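Long-range contacts in phosphoserine phosphatase RsbX (Bacillus subtilis, PDB 3W42), which removes phosphate from phosphoserine on RsbS and so acts as a negative regulator of sigma-B in the general stress response: residues 40-45 with 151-156; 14-19 with 190-195. All coordinates share one frame; numbering follows the deposited sequence.

Contact 1 of 2, residues 40-45 with 151-156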
ATOM      1  N   CYS A  40      -2.088  -7.181  -1.120  1.00  5.20           N
ATOM      2  CA  CYS A  40      -2.548  -5.781  -1.237  0.50  6.43           C
ATOM      3  C   CYS A  40      -1.498  -4.978  -1.974  1.00  5.66           C
ATOM      4  O   CYS A  40      -0.342  -5.315  -2.100  1.00  7.63           O
ATOM      5  CB  CYS A  40      -3.051  -5.111  -0.003  0.50  7.30           C
ATOM      6  SG  CYS A  40      -1.664  -4.876   1.154  0.50  5.72           S
ATOM      7  N   ALA A  41      -1.986  -3.914  -2.582  1.00  4.82           N
ATOM      8  CA  ALA A  41      -1.142  -3.016  -3.351  1.00  4.95           C
ATOM      9  C   ALA A  41      -1.729  -1.634  -3.325  1.00  4.78           C
ATOM     10  O   ALA A  41      -2.958  -1.476  -3.302  1.00  5.87           O
ATOM     11  CB  ALA A  41      -0.988  -3.490  -4.767  1.00  6.66           C
ATOM     12  N   VAL A  42      -0.876  -0.650  -3.414  1.00  3.98           N
ATOM     13  CA  VAL A  42      -1.225   0.760  -3.526  1.00  4.32           C
ATOM     14  C   VAL A  42      -0.366   1.356  -4.607  1.00  3.95           C
ATOM     15  O   VAL A  42       0.862   1.100  -4.627  1.00  4.62           O
ATOM     16  CB  VAL A  42      -1.074   1.510  -2.177  1.00  5.47           C
ATOM     17  CG1 VAL A  42      -1.367   2.993  -2.348  1.00  7.35           C
ATOM     18  CG2 VAL A  42      -1.970   0.851  -1.087  1.00  6.29           C
ATOM     19  N   ALA A  43      -0.932   2.177  -5.470  1.00  4.13           N
ATOM     20  CA  ALA A  43      -0.216   2.817  -6.530  1.00  4.35           C
ATOM     21  C   ALA A  43      -0.665   4.244  -6.740  1.00  4.30           C
ATOM     22  O   ALA A  43      -1.835   4.572  -6.499  1.00  5.76           O
ATOM     23  CB  ALA A  43      -0.375   2.008  -7.859  1.00  5.79           C
ATOM     24  N   ASP A  44       0.246   5.084  -7.200  1.00  4.38           N
ATOM     25  CA  ASP A  44      -0.024   6.502  -7.487  1.00  4.56           C
ATOM     26  C   ASP A  44       0.453   6.761  -8.914  1.00  4.64           C
ATOM     27  O   ASP A  44       1.651   6.710  -9.208  1.00  4.70           O
ATOM     28  CB  ASP A  44       0.720   7.366  -6.454  1.00  5.20           C
ATOM     29  CG  ASP A  44       0.480   8.852  -6.593  1.00  5.20           C
ATOM     30  OD1 ASP A  44      -0.138   9.253  -7.616  1.00  5.63           O
ATOM     31  OD2 ASP A  44       0.910   9.626  -5.683  1.00  5.25           O
ATOM     32  N   GLY A  45      -0.472   6.998  -9.822  1.00  4.91           N
ATOM     33  CA  GLY A  45      -0.123   7.225 -11.186  1.00  4.56           C
ATOM     34  C   GLY A  45       0.585   8.558 -11.426  1.00  5.00           C
ATOM     35  O   GLY A  45       0.314   9.540 -10.776  1.00  5.62           O
ATOM     36  N   PHE A 151       0.441  -2.195  10.498  1.00  4.15           N
ATOM     37  CA  PHE A 151       1.124  -1.638   9.369  1.00  4.13           C
ATOM     38  C   PHE A 151       0.275  -0.607   8.634  1.00  3.53           C
ATOM     39  O   PHE A 151      -0.966  -0.639   8.717  1.00  4.33           O
ATOM     40  CB  PHE A 151       1.679  -2.670   8.420  1.00  4.48           C
ATOM     41  CG  PHE A 151       0.640  -3.463   7.645  1.00  4.32           C
ATOM     42  CD1 PHE A 151       0.092  -2.952   6.497  1.00  5.47           C
ATOM     43  CD2 PHE A 151       0.220  -4.706   8.083  1.00  5.14           C
ATOM     44  CE1 PHE A 151      -0.914  -3.734   5.781  1.00  5.21           C
ATOM     45  CE2 PHE A 151      -0.740  -5.431   7.352  1.00  5.95           C
ATOM     46  CZ  PHE A 151      -1.287  -4.950   6.222  1.00  5.48           C
ATOM     47  N   ILE A 152       0.930   0.198   7.838  1.00  3.84           N
ATOM     48  CA  ILE A 152       0.301   1.078   6.869  1.00  3.71           C
ATOM     49  C   ILE A 152       1.060   1.047   5.573  1.00  3.25           C
ATOM     50  O   ILE A 152       2.313   0.997   5.572  1.00  4.39           O
ATOM     51  CB  ILE A 152       0.183   2.508   7.420  1.00  4.65           C
ATOM     52  CG1 ILE A 152      -0.684   3.413   6.507  1.00  5.51           C
ATOM     53  CG2 ILE A 152       1.545   3.159   7.658  1.00  6.08           C
ATOM     54  CD1 ILE A 152      -0.971   4.805   7.094  1.00  6.94           C
ATOM     55  N   ILE A 153       0.356   1.141   4.469  1.00  3.79           N
ATOM     56  CA  ILE A 153       0.894   1.471   3.147  1.00  3.94           C
ATOM     57  C   ILE A 153       0.197   2.738   2.701  1.00  3.91           C
ATOM     58  O   ILE A 153      -1.049   2.766   2.747  1.00  4.56           O
ATOM     59  CB  ILE A 153       0.658   0.369   2.101  1.00  4.30           C
ATOM     60  CG1 ILE A 153       1.288  -0.957   2.565  1.00  5.04           C
ATOM     61  CG2 ILE A 153       1.223   0.766   0.763  1.00  5.25           C
ATOM     62  CD1 ILE A 153       0.834  -2.165   1.687  1.00  9.92           C
ATOM     63  N   HIS A 154       0.905   3.775   2.282  1.00  4.00           N
ATOM     64  CA  HIS A 154       0.236   5.033   1.923  1.00  4.19           C
ATOM     65  C   HIS A 154       0.894   5.743   0.777  1.00  4.40           C
ATOM     66  O   HIS A 154       2.137   5.696   0.585  1.00  4.94           O
ATOM     67  CB  HIS A 154       0.149   5.952   3.133  1.00  5.16           C
ATOM     68  CG  HIS A 154       1.429   6.520   3.636  1.00  5.53           C
ATOM     69  ND1 HIS A 154       2.007   7.638   3.072  1.00  6.21           N
ATOM     70  CD2 HIS A 154       2.255   6.193   4.669  1.00  6.18           C
ATOM     71  CE1 HIS A 154       3.128   7.927   3.764  1.00  7.23           C
ATOM     72  NE2 HIS A 154       3.292   7.064   4.743  1.00  7.52           N
ATOM     73  N   THR A 155       0.101   6.440  -0.021  1.00  4.09           N
ATOM     74  CA  THR A 155       0.596   7.335  -1.031  1.00  4.26           C
ATOM     75  C   THR A 155       1.151   8.631  -0.419  1.00  5.29           C
ATOM     76  O   THR A 155       0.917   8.947   0.764  1.00  5.19           O
ATOM     77  CB  THR A 155      -0.425   7.589  -2.147  1.00  4.77           C
ATOM     78  OG1 THR A 155      -1.538   8.263  -1.563  1.00  5.15           O
ATOM     79  CG2 THR A 155      -0.842   6.319  -2.864  1.00  5.42           C
ATOM     80  N   ASP A 156       1.798   9.385  -1.274  1.00  5.36           N
ATOM     81  CA  ASP A 156       2.387  10.659  -0.864  1.00  5.94           C
ATOM     82  C   ASP A 156       1.403  11.738  -0.483  1.00  6.32           C
ATOM     83  O   ASP A 156       1.781  12.717   0.086  1.00  9.28           O
ATOM     84  CB  ASP A 156       3.381  11.135  -1.932  1.00  5.55           C
ATOM     85  CG  ASP A 156       2.745  11.493  -3.256  1.00  4.99           C
ATOM     86  OD1 ASP A 156       1.521  11.338  -3.398  1.00  5.33           O
ATOM     87  OD2 ASP A 156       3.529  11.930  -4.157  1.00  5.99           O
TER
HETATM   88  O   HOH W   1       2.508   8.344  -3.783  1.00  5.72           O

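Contact 2 of 2, residues 14-19 with 190-195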
ATOM      1  N   VAL A  14      -9.125   0.436   4.415  1.00  5.27           N
ATOM      2  CA  VAL A  14      -8.638   1.193   3.270  1.00  5.77           C
ATOM      3  C   VAL A  14      -9.329   2.557   3.286  1.00  6.26           C
ATOM      4  O   VAL A  14     -10.583   2.611   3.411  1.00  7.42           O
ATOM      5  CB  VAL A  14      -8.916   0.513   1.946  1.00  7.92           C
ATOM      6  CG1 VAL A  14      -8.373   1.383   0.778  1.00 10.39           C
ATOM      7  CG2 VAL A  14      -8.448  -0.879   1.952  1.00  9.54           C
ATOM      8  N   TYR A  15      -8.577   3.630   3.170  1.00  5.86           N
ATOM      9  CA  TYR A  15      -9.060   5.000   3.080  1.00  5.66           C
ATOM     10  C   TYR A  15      -8.609   5.555   1.761  1.00  5.95           C
ATOM     11  O   TYR A  15      -7.431   5.426   1.388  1.00  6.85           O
ATOM     12  CB  TYR A  15      -8.451   5.813   4.216  1.00  7.85           C
ATOM     13  CG  TYR A  15      -8.800   7.322   4.170  1.00  9.55           C
ATOM     14  CD1 TYR A  15      -8.135   8.184   3.244  1.00 11.82           C
ATOM     15  CD2 TYR A  15      -9.701   7.851   4.984  1.00 13.91           C
ATOM     16  CE1 TYR A  15      -8.496   9.529   3.065  1.00 12.25           C
ATOM     17  CE2 TYR A  15     -10.015   9.283   4.853  1.00 13.80           C
ATOM     18  CZ  TYR A  15      -9.425  10.050   3.881  1.00 12.29           C
ATOM     19  OH  TYR A  15      -9.744  11.427   3.777  1.00 15.49           O
ATOM     20  N   GLN A  16      -9.514   6.237   1.036  1.00  6.58           N
ATOM     21  CA  GLN A  16      -9.097   6.992  -0.120  1.00  6.77           C
ATOM     22  C   GLN A  16      -9.941   8.230  -0.262  1.00  7.51           C
ATOM     23  O   GLN A  16     -11.183   8.160  -0.153  1.00 10.19           O
ATOM     24  CB  GLN A  16      -9.203   6.155  -1.407  1.00  8.06           C
ATOM     25  CG  GLN A  16      -8.657   6.889  -2.618  1.00  9.75           C
ATOM     26  CD  GLN A  16      -8.585   6.032  -3.801  1.00  9.58           C
ATOM     27  OE1 GLN A  16      -9.601   5.895  -4.512  1.00 12.70           O
ATOM     28  NE2 GLN A  16      -7.432   5.498  -4.119  1.00  8.80           N
ATOM     29  N   LEU A  17      -9.329   9.340  -0.553  1.00  7.31           N
ATOM     30  CA  LEU A  17     -10.038  10.584  -0.857  1.00  8.26           C
ATOM     31  C   LEU A  17      -9.283  11.330  -1.935  1.00  7.07           C
ATOM     32  O   LEU A  17      -8.063  11.383  -1.944  1.00  8.92           O
ATOM     33  CB  LEU A  17     -10.184  11.492   0.358  1.00 10.23           C
ATOM     34  CG  LEU A  17     -11.508  12.304   0.249  1.00 16.46           C
ATOM     35  CD1 LEU A  17     -12.764  11.392   0.505  1.00 24.33           C
ATOM     36  CD2 LEU A  17     -11.434  13.350   1.336  1.00 21.18           C
ATOM     37  N   ASN A  18     -10.015  11.894  -2.875  1.00  7.23           N
ATOM     38  CA  ASN A  18      -9.410  12.629  -3.956  1.00  6.85           C
ATOM     39  C   ASN A  18      -8.894  13.981  -3.479  1.00  7.25           C
ATOM     40  O   ASN A  18      -9.412  14.604  -2.539  1.00  8.35           O
ATOM     41  CB  ASN A  18     -10.452  12.908  -5.068  1.00  8.17           C
ATOM     42  CG  ASN A  18     -10.840  11.682  -5.785  1.00  8.61           C
ATOM     43  OD1 ASN A  18     -10.512  10.546  -5.436  1.00 11.27           O
ATOM     44  ND2 ASN A  18     -11.586  11.897  -6.910  1.00 10.58           N
ATOM     45  N   LYS A  19      -7.903  14.504  -4.190  1.00  6.86           N
ATOM     46  CA  LYS A  19      -7.516  15.886  -4.130  1.00  7.82           C
ATOM     47  C   LYS A  19      -8.747  16.785  -4.230  1.00  8.28           C
ATOM     48  O   LYS A  19      -9.688  16.492  -4.988  1.00  8.04           O
ATOM     49  CB  LYS A  19      -6.614  16.212  -5.309  1.00  8.77           C
ATOM     50  CG  LYS A  19      -6.153  17.661  -5.350  1.00 10.75           C
ATOM     51  CD  LYS A  19      -5.153  17.898  -6.423  1.00 14.04           C
ATOM     52  CE  LYS A  19      -4.758  19.412  -6.587  1.00 16.59           C
ATOM     53  NZ  LYS A  19      -3.857  19.653  -7.739  1.00 24.91           N
ATOM     54  N   ASP A 190      -4.514  13.498  -3.915  1.00  6.04           N
ATOM     55  CA  ASP A 190      -5.132  12.226  -3.627  1.00  5.28           C
ATOM     56  C   ASP A 190      -4.416  11.564  -2.461  1.00  5.11           C
ATOM     57  O   ASP A 190      -3.171  11.615  -2.380  1.00  5.44           O
ATOM     58  CB  ASP A 190      -5.029  11.327  -4.846  1.00  5.37           C
ATOM     59  CG  ASP A 190      -5.719  11.893  -6.111  1.00  5.77           C
ATOM     60  OD1 ASP A 190      -6.761  12.550  -5.973  1.00  6.75           O
ATOM     61  OD2 ASP A 190      -5.221  11.586  -7.205  1.00  5.93           O
ATOM     62  N   LEU A 191      -5.181  10.962  -1.585  1.00  5.32           N
ATOM     63  CA  LEU A 191      -4.623  10.355  -0.358  1.00  5.63           C
ATOM     64  C   LEU A 191      -5.227   8.992  -0.229  1.00  5.61           C
ATOM     65  O   LEU A 191      -6.464   8.855  -0.107  1.00  6.35           O
ATOM     66  CB  LEU A 191      -4.971  11.247   0.829  1.00  6.97           C
ATOM     67  CG  LEU A 191      -4.295  10.986   2.152  1.00  7.18           C
ATOM     68  CD1 LEU A 191      -4.486  12.173   3.091  1.00  9.20           C
ATOM     69  CD2 LEU A 191      -4.764   9.746   2.820  1.00  9.31           C
ATOM     70  N   THR A 192      -4.376   7.945  -0.206  1.00  5.05           N
ATOM     71  CA  THR A 192      -4.761   6.539  -0.064  1.00  4.57           C
ATOM     72  C   THR A 192      -3.932   5.908   0.970  1.00  5.17           C
ATOM     73  O   THR A 192      -2.695   6.056   0.955  1.00  5.14           O
ATOM     74  CB  THR A 192      -4.621   5.796  -1.413  1.00  5.55           C
ATOM     75  OG1 THR A 192      -5.337   6.473  -2.422  1.00  6.03           O
ATOM     76  CG2 THR A 192      -5.137   4.405  -1.317  1.00  6.77           C
ATOM     77  N   TYR A 193      -4.555   5.135   1.864  1.00  4.73           N
ATOM     78  CA  TYR A 193      -3.769   4.289   2.755  1.00  5.30           C
ATOM     79  C   TYR A 193      -4.516   3.016   3.036  1.00  5.02           C
ATOM     80  O   TYR A 193      -5.741   2.950   3.012  1.00  5.38           O
ATOM     81  CB  TYR A 193      -3.336   5.010   4.065  1.00  5.47           C
ATOM     82  CG  TYR A 193      -4.412   5.540   4.954  1.00  5.20           C
ATOM     83  CD1 TYR A 193      -5.109   4.739   5.831  1.00  6.20           C
ATOM     84  CD2 TYR A 193      -4.704   6.892   4.965  1.00  6.09           C
ATOM     85  CE1 TYR A 193      -6.073   5.291   6.691  1.00  6.86           C
ATOM     86  CE2 TYR A 193      -5.629   7.425   5.831  1.00  7.49           C
ATOM     87  CZ  TYR A 193      -6.314   6.645   6.672  1.00  7.34           C
ATOM     88  OH  TYR A 193      -7.240   7.227   7.520  1.00  9.83           O
ATOM     89  N   ILE A 194      -3.735   1.971   3.339  1.00  4.37           N
ATOM     90  CA  ILE A 194      -4.221   0.690   3.812  1.00  4.28           C
ATOM     91  C   ILE A 194      -3.597   0.460   5.165  1.00  3.59           C
ATOM     92  O   ILE A 194      -2.384   0.510   5.297  1.00  4.68           O
ATOM     93  CB  ILE A 194      -3.884  -0.458   2.870  1.00  5.34           C
ATOM     94  CG1 ILE A 194      -4.444  -0.270   1.466  1.00  7.51           C
ATOM     95  CG2 ILE A 194      -4.308  -1.798   3.487  1.00  7.75           C
ATOM     96  CD1 ILE A 194      -4.139  -1.400   0.479  1.00  9.41           C
ATOM     97  N   LEU A 195      -4.414   0.204   6.175  1.00  4.31           N
ATOM     98  CA  LEU A 195      -4.005  -0.165   7.502  1.00  4.26           C
ATOM     99  C   LEU A 195      -4.265  -1.647   7.733  1.00  4.61           C
ATOM    100  O   LEU A 195      -5.343  -2.155   7.342  1.00  4.93           O
ATOM    101  CB  LEU A 195      -4.808   0.578   8.528  1.00  4.12           C
ATOM    102  CG  LEU A 195      -4.515   2.075   8.606  1.00  7.56           C
ATOM    103  CD1 LEU A 195      -5.487   2.843   9.420  1.00  7.86           C
ATOM    104  CD2 LEU A 195      -3.017   2.210   9.380  1.00 13.09           C
TER

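Contact 1 of 2, residues 40-45 with 151-156
Val42 and Ile153 meet where two beta sheets are laid face to face, and the contact runs from an apolar centre to a metal site at one end. From CB outward, Val42 shows how one short side chain serves two neighbours. CB itself faces CG2 of Ile153. The branch CG2, beside the backbone N, reaches the same methyl, with Val42 CG2 3.7 Å from Ile153 CG2. The other branch, CG1, lies anti to the backbone N (chi1 177°) and presses on the Thr155 methyl, Val42 CG1 to Thr155 CG2 being a tight 3.4 Å. Farther back, Cys40 SG rests against Ile153 CD1 at 3.7 Å. These strands belong to different sheets of the alpha-beta-beta-alpha sandwich of PPM phosphatases: 37-45 lies in one, 150-154 in the other, and Cys40, Val42 and Ile153 point into the interface, with Thr155 just past the strand. Thr155 turns its methyl to this core, while its OG1 bonds to Asp27 and to the backbone N of Thr192. At the metal end Asp44 OD2 and Asp156 OD1 come within 2.9 Å of each other, their carboxylate planes 78° apart, because both bind the manganese ion, to which Asp189 is also a ligand. A water bridges the segments here, donating to Asp44 OD2 at 2.8 Å and accepting from Asp156 N. The second Asp156 oxygen, OD2, is held by Asn109 ND2.

Contact 2 of 2, residues 14-19 with 190-195
Tyr15 and Tyr193 form a hydrogen-bonded antiparallel pair, each backbone N-H donating a hydrogen bond to the other's carbonyl. Tyr15 N reaches Tyr193 O at 2.9 Å, and the return bond runs from Tyr193 N to Tyr15 O. Leu17 and Leu191 repeat the exchange two residues along, while CA-H groups add weaker contacts, such as Thr192 CA to Tyr15 O at 3.2 Å. Between the two pairs, on the face of the sheet that carries Val14 and Ile194, the extended Gln16 side chain lies alongside Thr192 and donates from NE2 to Thr192 OG1 at 2.9 Å. That hydroxyl is gripped again by Asp27 OD2. Past the strand end, Asp190 OD1 accepts the N-H of Lys19 on its anti side, somewhat out of the carboxylate plane (21°), and its OD2 takes the amide of Gly26; one carboxylate thereby satisfies two backbone N-H groups. On the tyrosine face, CB of Tyr15 sits over the Tyr193 ring, 3.5 Å from the centroid. The ring planes lie within 6° of each other, but a large offset puts little of one ring above the other, and Leu191 CD2 packs on Tyr15 CD1 at 3.7 Å. Tyr193 OH bonds to Ser177 of helix 173-179, which also covers Leu195. Val14, Gln16 and Ile194 instead face strand 27-33 of the opposing sheet; 14-17 and 191-195 are adjacent antiparallel strands in one sheet of the PPM-type alpha-beta-beta-alpha sandwich, flanked there by strands 2-6 and 150-154.

Starting from the N terminus, after strand 2-6 the chain passes through 14-19, the early half of contact 2, then crosses to the other sheet for 40-45. About a hundred residues later, after both helices 49-65 and 71-81 and several strands, 151-156 closes contact 1. Only when 190-195 returns beside 14-19 does contact 2 close, so the loop of contact 1 is nested within that of contact 2. The former joins the two sheets face to face; the latter pairs near-terminal strands side by side within one sheet. They meet through neighbouring strands 150-154 and 191-198, where Ile153 O and Ile194 N lie 2.9 Å apart, a probable hydrogen bond, and Val42 touches Ile194.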